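Local atomic coordinates of cell wall surface anchor family protein (Streptococcus pneumoniae, PDB entry 4OQ1), a protein that serves as an ancillary pilin of the pneumococcal pilus and probably attaches the base of the fibre to the cell wall. Residues Gln38-Gln43 against Asp117-Pro122; Thr87-Thr92 against His102-Leu107; Arg111-Thr116 against Tyr121-Leu126. The protein carries 3 engineered substitutions. All blocks are in the same frame, centred on the assembly; numbering follows the deposited sequence.

Contact 1 of 3, residues Gln38-Gln43 against Asp117-Pro122; sequences QEVVSQ and DAVSYP
V119 offers its two methyls to two different residues of 38-43: CG1 to V40 and CG2 to Q43. The motif is a helix laid against a beta hairpin of the N-terminal beta domain, where the last turn of helix 37-42 leans on the loop leading into strand 120-129. The V40 and V119 side chains cross at about a right angle and meet through one methyl each, CG1 of V40 to CG1 of V119 at 3.7 Å. In both valines this methyl stands anti to the backbone N (chi1 170° in V40, 167° in V119), and I114 of strand 114-115 packs on both valines. Valine suits such a buried place: it is stiff and branched, with one torsion to fix.

Q43 meets V119 obliquely and tightly, its CB only 3.3 Å from V119 CG2. Beyond CG the chain runs extended past the same methyl, bringing OE1 within 3.6 Å of V119 CG2. Glutamine can do both jobs here, since its methylenes cover the valine while OE1 hydrogen-bonds to S191 OG in the following prealbumin-like domain. The contact therefore lies at a junction of two domains, and D117 O likewise bonds to S192 OG. A118, small enough to come close to the backbone, sets its CB 3.7 Å from the O of Q43.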
# COMPACT_ATOMS: atom_id res chain seq x y z
N GLN A 38 7.30 19.28 5.35
CA GLN A 38 7.11 19.17 3.86
C GLN A 38 5.93 18.34 3.50
O GLN A 38 5.13 18.75 2.69
CB GLN A 38 8.30 18.57 3.11
CG GLN A 38 9.68 19.07 3.53
CD GLN A 38 9.80 20.57 3.57
OE1 GLN A 38 10.32 21.15 4.54
NE2 GLN A 38 9.35 21.21 2.51
N GLU A 39 5.86 17.15 4.06
CA GLU A 39 4.73 16.25 3.78
C GLU A 39 3.35 16.78 4.19
O GLU A 39 2.40 16.61 3.49
CB GLU A 39 4.96 14.87 4.44
CG GLU A 39 3.93 13.79 4.02
CD GLU A 39 4.27 12.37 4.48
OE1 GLU A 39 4.04 12.05 5.67
OE2 GLU A 39 4.77 11.54 3.67
N VAL A 40 3.24 17.31 5.40
CA VAL A 40 1.99 17.97 5.81
C VAL A 40 1.60 19.01 4.80
O VAL A 40 0.48 19.02 4.31
CB VAL A 40 2.18 18.69 7.18
CG1 VAL A 40 1.00 19.55 7.48
CG2 VAL A 40 2.48 17.68 8.30
N VAL A 41 2.54 19.90 4.46
CA VAL A 41 2.22 20.96 3.48
C VAL A 41 1.73 20.32 2.18
O VAL A 41 0.69 20.70 1.62
CB VAL A 41 3.48 21.79 3.21
CG1 VAL A 41 3.37 22.56 1.92
CG2 VAL A 41 3.80 22.68 4.37
N SER A 42 2.43 19.30 1.74
CA SER A 42 2.04 18.63 0.49
C SER A 42 0.61 18.20 0.56
O SER A 42 -0.06 18.15 -0.43
CB SER A 42 2.96 17.47 0.20
OG SER A 42 2.68 16.39 1.03
N GLN A 43 0.09 17.94 1.73
CA GLN A 43 -1.26 17.44 1.80
C GLN A 43 -2.29 18.57 1.81
O GLN A 43 -3.51 18.27 1.79
CB GLN A 43 -1.47 16.58 3.04
CG GLN A 43 -0.67 15.30 3.18
CD GLN A 43 -0.90 14.72 4.59
OE1 GLN A 43 -1.98 14.17 4.89
NE2 GLN A 43 0.09 14.87 5.47
N ASP A 117 -9.89 18.82 6.36
CA ASP A 117 -10.42 17.53 6.00
C ASP A 117 -9.32 16.54 5.68
O ASP A 117 -9.55 15.37 5.75
CB ASP A 117 -11.26 17.65 4.74
CG ASP A 117 -12.48 18.54 4.92
OD1 ASP A 117 -12.90 18.79 6.07
OD2 ASP A 117 -13.02 18.99 3.87
N ALA A 118 -8.17 17.04 5.26
CA ALA A 118 -7.07 16.20 4.89
C ALA A 118 -6.09 16.08 6.03
O ALA A 118 -5.64 15.00 6.34
CB ALA A 118 -6.37 16.79 3.68
N VAL A 119 -5.79 17.23 6.65
CA VAL A 119 -4.66 17.38 7.57
C VAL A 119 -5.05 18.07 8.88
O VAL A 119 -5.63 19.15 8.85
CB VAL A 119 -3.61 18.28 6.91
CG1 VAL A 119 -2.55 18.75 7.90
CG2 VAL A 119 -2.94 17.53 5.82
N SER A 120 -4.68 17.47 10.00
CA SER A 120 -4.85 18.06 11.31
C SER A 120 -3.47 18.16 11.95
O SER A 120 -2.71 17.19 11.92
CB SER A 120 -5.69 17.17 12.14
OG SER A 120 -7.02 17.29 11.69
N TYR A 121 -3.15 19.34 12.49
CA TYR A 121 -1.92 19.52 13.26
C TYR A 121 -2.27 20.25 14.54
O TYR A 121 -2.05 21.47 14.67
CB TYR A 121 -0.90 20.23 12.48
CG TYR A 121 0.46 20.10 13.08
CD1 TYR A 121 1.43 19.29 12.46
CD2 TYR A 121 0.80 20.74 14.25
CE1 TYR A 121 2.67 19.12 13.03
CE2 TYR A 121 2.04 20.61 14.83
CZ TYR A 121 2.98 19.79 14.22
OH TYR A 121 4.28 19.68 14.79
N PRO A 122 -2.80 19.50 15.50
CA PRO A 122 -3.08 19.99 16.83
C PRO A 122 -1.82 20.26 17.59
O PRO A 122 -0.87 19.51 17.51
CB PRO A 122 -3.91 18.89 17.46
CG PRO A 122 -3.60 17.69 16.66
CD PRO A 122 -3.20 18.09 15.32

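Contact 2 of 3, residues Thr87-Thr92 against His102-Leu107; sequences TSFEMT and HIPNGL
The ring of F89 carries I103 squarely on one face: CG1 of I103 sits 4.0 Å from the ring centroid and only 10° off the ring normal, a CH-pi contact. The second branch of the isoleucine reaches farther along the ring, with I103 CG2 3.8 Å from F89 CZ. The two side chains cross at about a right angle, and at chi1 -52° CG1 lies beside the backbone N of I103 and CG2 anti to it, which turns both arms to the ring. Two groups approach the ring obliquely instead. P104, whose side chain runs against that of F89, brings CD to 3.6 Å from F89 CE1, and the carbonyl O of H102 lies 3.8 Å from F89 CD1.

The setting is the beta hairpin of strands 85-93 and 98-103 and the loop that leads on to strand 106-110. H102 and I103 both face H28 across a G1 beta bulge, and H102 accordingly has a left-handed backbone (phi 65°), a conformation that glycine adopts more easily. Its imidazole takes no part in the packing on F89; ND1 is hydrogen-bonded to D27 OD1. F89 also touches V54 and V100 on the neighbouring strands, while I103 continues to F127 and M129 of strand 120-129. Proline suits the next position, since its ring closes through CD onto the backbone N and offers a compact CH2 beside the aromatic ring.

Between the side chains the contact is dispersion and CH-pi, added to a hairpin already joined by backbone bonds such as E90 with S101. Dispersion depends mainly on close fit, and the CH-pi contact has only a mild preference for the ring normal, which is consistent with broad, branched and ring-shaped side chains where the chain leaves the hairpin.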
# COMPACT_ATOMS: atom_id res chain seq x y z
N THR A 87 -9.55 35.30 18.87
CA THR A 87 -9.29 36.02 17.60
C THR A 87 -8.59 35.10 16.60
O THR A 87 -8.52 33.87 16.86
CB THR A 87 -8.60 37.36 17.84
OG1 THR A 87 -8.61 38.13 16.65
CG2 THR A 87 -7.18 37.22 18.35
N SER A 88 -8.13 35.66 15.47
CA SER A 88 -7.33 34.90 14.55
C SER A 88 -6.43 35.74 13.67
O SER A 88 -6.65 36.91 13.52
CB SER A 88 -8.29 34.02 13.76
OG SER A 88 -8.82 34.77 12.69
N PHE A 89 -5.37 35.14 13.13
CA PHE A 89 -4.39 35.80 12.32
C PHE A 89 -4.16 35.04 11.03
O PHE A 89 -4.26 33.79 10.99
CB PHE A 89 -3.08 35.89 13.07
CG PHE A 89 -3.22 36.59 14.36
CD1 PHE A 89 -3.55 37.95 14.43
CD2 PHE A 89 -3.02 35.91 15.54
CE1 PHE A 89 -3.70 38.59 15.64
CE2 PHE A 89 -3.14 36.56 16.77
CZ PHE A 89 -3.46 37.89 16.83
N GLU A 90 -3.84 35.78 9.97
CA GLU A 90 -3.49 35.16 8.68
C GLU A 90 -2.23 34.37 8.76
O GLU A 90 -1.22 34.84 9.30
CB GLU A 90 -3.25 36.23 7.61
CG GLU A 90 -4.49 37.04 7.33
CD GLU A 90 -4.49 37.75 5.99
OE1 GLU A 90 -3.69 37.36 5.08
OE2 GLU A 90 -5.32 38.68 5.85
N MET A 91 -2.26 33.18 8.17
CA MET A 91 -1.02 32.36 8.09
C MET A 91 -0.62 32.16 6.67
O MET A 91 -1.45 32.08 5.76
CB MET A 91 -1.16 30.95 8.68
CG MET A 91 -2.32 30.74 9.57
SD MET A 91 -2.53 29.01 10.06
CE MET A 91 -0.85 28.58 10.43
N THR A 92 0.68 32.06 6.50
CA THR A 92 1.21 31.59 5.24
C THR A 92 2.17 30.36 5.46
O THR A 92 3.05 30.39 6.37
CB THR A 92 1.91 32.73 4.47
OG1 THR A 92 2.35 32.25 3.19
CG2 THR A 92 3.12 33.24 5.21
N HIS A 102 1.00 39.97 11.57
CA HIS A 102 0.26 41.18 12.13
C HIS A 102 -0.37 40.91 13.48
O HIS A 102 -1.57 41.12 13.76
CB HIS A 102 -0.77 41.76 11.15
CG HIS A 102 -0.20 42.04 9.77
ND1 HIS A 102 0.86 42.90 9.57
CD2 HIS A 102 -0.54 41.56 8.55
CE1 HIS A 102 1.17 42.91 8.28
NE2 HIS A 102 0.34 42.09 7.65
N ILE A 103 0.48 40.40 14.33
CA ILE A 103 0.04 40.04 15.67
C ILE A 103 0.37 41.18 16.70
O ILE A 103 1.55 41.47 16.96
CB ILE A 103 0.75 38.73 16.12
CG1 ILE A 103 0.56 37.64 15.04
CG2 ILE A 103 0.23 38.32 17.49
CD1 ILE A 103 1.23 36.27 15.36
N PRO A 104 -0.66 41.72 17.35
CA PRO A 104 -0.48 42.76 18.37
C PRO A 104 0.23 42.23 19.54
O PRO A 104 0.35 41.00 19.66
CB PRO A 104 -1.93 43.11 18.76
CG PRO A 104 -2.74 42.72 17.63
CD PRO A 104 -2.09 41.46 17.15
N ASN A 105 0.66 43.09 20.45
CA ASN A 105 1.24 42.63 21.70
C ASN A 105 0.20 41.80 22.53
O ASN A 105 -0.98 42.13 22.49
CB ASN A 105 1.59 43.83 22.54
CG ASN A 105 2.92 44.35 22.20
OD1 ASN A 105 3.49 43.99 21.17
ND2 ASN A 105 3.47 45.12 23.08
N GLY A 106 0.65 40.77 23.24
CA GLY A 106 -0.27 39.97 24.04
C GLY A 106 0.24 38.57 24.35
O GLY A 106 1.29 38.15 23.89
N LEU A 107 -0.51 37.84 25.20
CA LEU A 107 -0.14 36.50 25.57
C LEU A 107 -1.27 35.62 25.02
O LEU A 107 -2.41 35.87 25.27
CB LEU A 107 -0.01 36.38 27.07
CG LEU A 107 0.24 35.00 27.66
CD1 LEU A 107 1.53 34.40 27.17
CD2 LEU A 107 0.21 35.07 29.18

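Contact 3 of 3, residues Arg111-Thr116 against Tyr121-Leu126; sequences RSIIQT and YPAEFL
Y121 and I114 share the straightest of the bonds between 111-116 and 121-126, from Y121 N to I114 O at 2.8 Å with an N-H...O angle of 174°. The carbonyl of Y121 takes I113 N at 3.0 Å and, only weakly, I114 N. Two successive residues facing one partner make a classic beta bulge. Farther along, A123 N bonds to R111 O at 3.1 Å, the donor standing 53° out of the carbonyl plane. Between these bonds S112 and P122 form a non-hydrogen-bonded pair, a place where proline's missing N-H costs nothing toward the partner strand.

A water donates to both R111 O and E124 OE2. The same carboxylate oxygen lies over one face of the R111 guanidinium, 3.7 Å from NH2, in a long salt bridge of charges alone, for no N-H points at the oxygen. Their direct partners are others: R111 NH1 bonds to Y109 OH and NH2 to H74 O, while E124 OE1 bonds to H74 ND1.

I113 gathers the packing through its CD1, which lies 3.9 Å from A123 CB and 4.0 Å from F125 CE1. F125 swings its ring there by placing CG between the backbone N and carbonyl carbon (chi1 57°). A123 is small enough to let the isoleucine pass, and I114 meets Y121 CB to CB at 4.0 Å. I113, A123, Y121 and F125 make an apolar cluster, while R111 and E124 put a charged pair at one end of the hairpin. Near this pair, the arginine, the water and the bond to H74 would probably favour an ionised E124. Its attraction to R111 stays electrostatic because the oxygen lies over the face of the guanidinium and not in its plane.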
# COMPACT_ATOMS: atom_id res chain seq x y z
N ARG A 111 -4.50 26.08 20.28
CA ARG A 111 -4.89 24.69 20.35
C ARG A 111 -4.69 23.87 19.08
O ARG A 111 -4.57 22.64 19.13
CB ARG A 111 -6.35 24.64 20.71
CG ARG A 111 -6.55 24.52 22.22
CD ARG A 111 -7.99 24.30 22.65
NE ARG A 111 -8.33 22.89 22.77
CZ ARG A 111 -8.08 22.15 23.84
NH1 ARG A 111 -7.47 22.70 24.88
NH2 ARG A 111 -8.49 20.89 23.88
N SER A 112 -4.69 24.53 17.93
CA SER A 112 -4.51 23.93 16.64
C SER A 112 -3.74 24.84 15.69
O SER A 112 -4.07 26.02 15.61
CB SER A 112 -5.94 23.80 16.01
OG SER A 112 -5.90 23.10 14.78
N ILE A 113 -2.75 24.32 14.98
CA ILE A 113 -2.06 25.06 13.92
C ILE A 113 -2.80 24.86 12.59
O ILE A 113 -2.92 25.82 11.85
CB ILE A 113 -0.65 24.66 13.83
CG1 ILE A 113 0.01 25.05 15.14
CG2 ILE A 113 0.06 25.33 12.64
CD1 ILE A 113 1.46 24.72 15.29
N ILE A 114 -3.34 23.67 12.35
CA ILE A 114 -3.98 23.36 11.08
C ILE A 114 -5.09 22.39 11.30
O ILE A 114 -4.95 21.41 12.02
CB ILE A 114 -3.04 22.60 10.12
CG1 ILE A 114 -1.78 23.37 9.86
CG2 ILE A 114 -3.76 22.33 8.80
CD1 ILE A 114 -0.85 22.68 8.89
N GLN A 115 -6.23 22.62 10.68
CA GLN A 115 -7.29 21.69 10.87
C GLN A 115 -8.14 21.63 9.64
O GLN A 115 -8.94 22.54 9.43
CB GLN A 115 -8.14 22.07 12.09
CG GLN A 115 -9.27 21.09 12.42
CD GLN A 115 -8.81 19.61 12.49
OE1 GLN A 115 -9.08 18.80 11.55
NE2 GLN A 115 -8.08 19.24 13.57
N THR A 116 -7.95 20.58 8.83
CA THR A 116 -8.62 20.44 7.55
C THR A 116 -9.15 19.02 7.43
O THR A 116 -8.89 18.16 8.26
CB THR A 116 -7.71 20.75 6.33
OG1 THR A 116 -6.62 19.80 6.23
CG2 THR A 116 -7.16 22.09 6.44
N TYR A 121 -3.15 19.34 12.49
CA TYR A 121 -1.92 19.52 13.26
C TYR A 121 -2.27 20.25 14.54
O TYR A 121 -2.05 21.47 14.67
CB TYR A 121 -0.90 20.23 12.48
CG TYR A 121 0.46 20.10 13.08
CD1 TYR A 121 1.43 19.29 12.46
CD2 TYR A 121 0.80 20.74 14.25
CE1 TYR A 121 2.67 19.12 13.03
CE2 TYR A 121 2.04 20.61 14.83
CZ TYR A 121 2.98 19.79 14.22
OH TYR A 121 4.28 19.68 14.79
N PRO A 122 -2.80 19.50 15.50
CA PRO A 122 -3.08 19.99 16.83
C PRO A 122 -1.82 20.26 17.59
O PRO A 122 -0.87 19.51 17.51
CB PRO A 122 -3.91 18.89 17.46
CG PRO A 122 -3.60 17.69 16.66
CD PRO A 122 -3.20 18.09 15.32
N ALA A 123 -1.87 21.31 18.40
CA ALA A 123 -0.75 21.80 19.12
C ALA A 123 -1.21 22.82 20.21
O ALA A 123 -1.80 23.82 19.91
CB ALA A 123 0.22 22.45 18.16
N GLU A 124 -0.86 22.55 21.44
CA GLU A 124 -1.23 23.36 22.53
C GLU A 124 -0.08 24.05 23.13
O GLU A 124 0.77 23.38 23.75
CB GLU A 124 -1.88 22.52 23.55
CG GLU A 124 -3.20 21.94 22.97
CD GLU A 124 -3.91 20.94 23.93
OE1 GLU A 124 -3.49 20.80 25.09
OE2 GLU A 124 -4.90 20.33 23.48
N PHE A 125 -0.05 25.38 22.97
CA PHE A 125 1.04 26.14 23.54
C PHE A 125 0.64 27.59 23.77
O PHE A 125 -0.41 28.08 23.25
CB PHE A 125 2.29 26.06 22.65
CG PHE A 125 2.07 26.53 21.24
CD1 PHE A 125 1.49 25.73 20.26
CD2 PHE A 125 2.43 27.81 20.88
CE1 PHE A 125 1.27 26.23 19.00
CE2 PHE A 125 2.23 28.29 19.62
CZ PHE A 125 1.69 27.49 18.67
N LEU A 126 1.54 28.32 24.41
CA LEU A 126 1.34 29.74 24.53
C LEU A 126 2.47 30.38 23.81
O LEU A 126 3.55 29.81 23.73
CB LEU A 126 1.48 30.19 26.00
CG LEU A 126 0.56 29.74 27.12
CD1 LEU A 126 0.81 30.54 28.37
CD2 LEU A 126 -0.84 29.92 26.68
O HOH W 1 -5.23 20.37 20.64

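All three contacts belong to the N-terminal domain, on one side of the chain's centre, and all reach its mixed sheet. Contact 2 comes within the chain loop that contact 1 closes and is complete before contact 3 opens. Contacts 1 and 3 share Y121 and P122 on strand 120-129; their centres are about 11 Å apart, and V40 CG1 touches I114 CD1. Contact 2 lies about 14 Å from contact 3 and about 21 Å from contact 1, centre to centre, meeting contact 3 through M91 and I113 and through L107 and L126. Contact 3 thus touches both of the others, between the hairpin of strands 85-93 and 98-103 and helix 37-42, where the first domain meets the second.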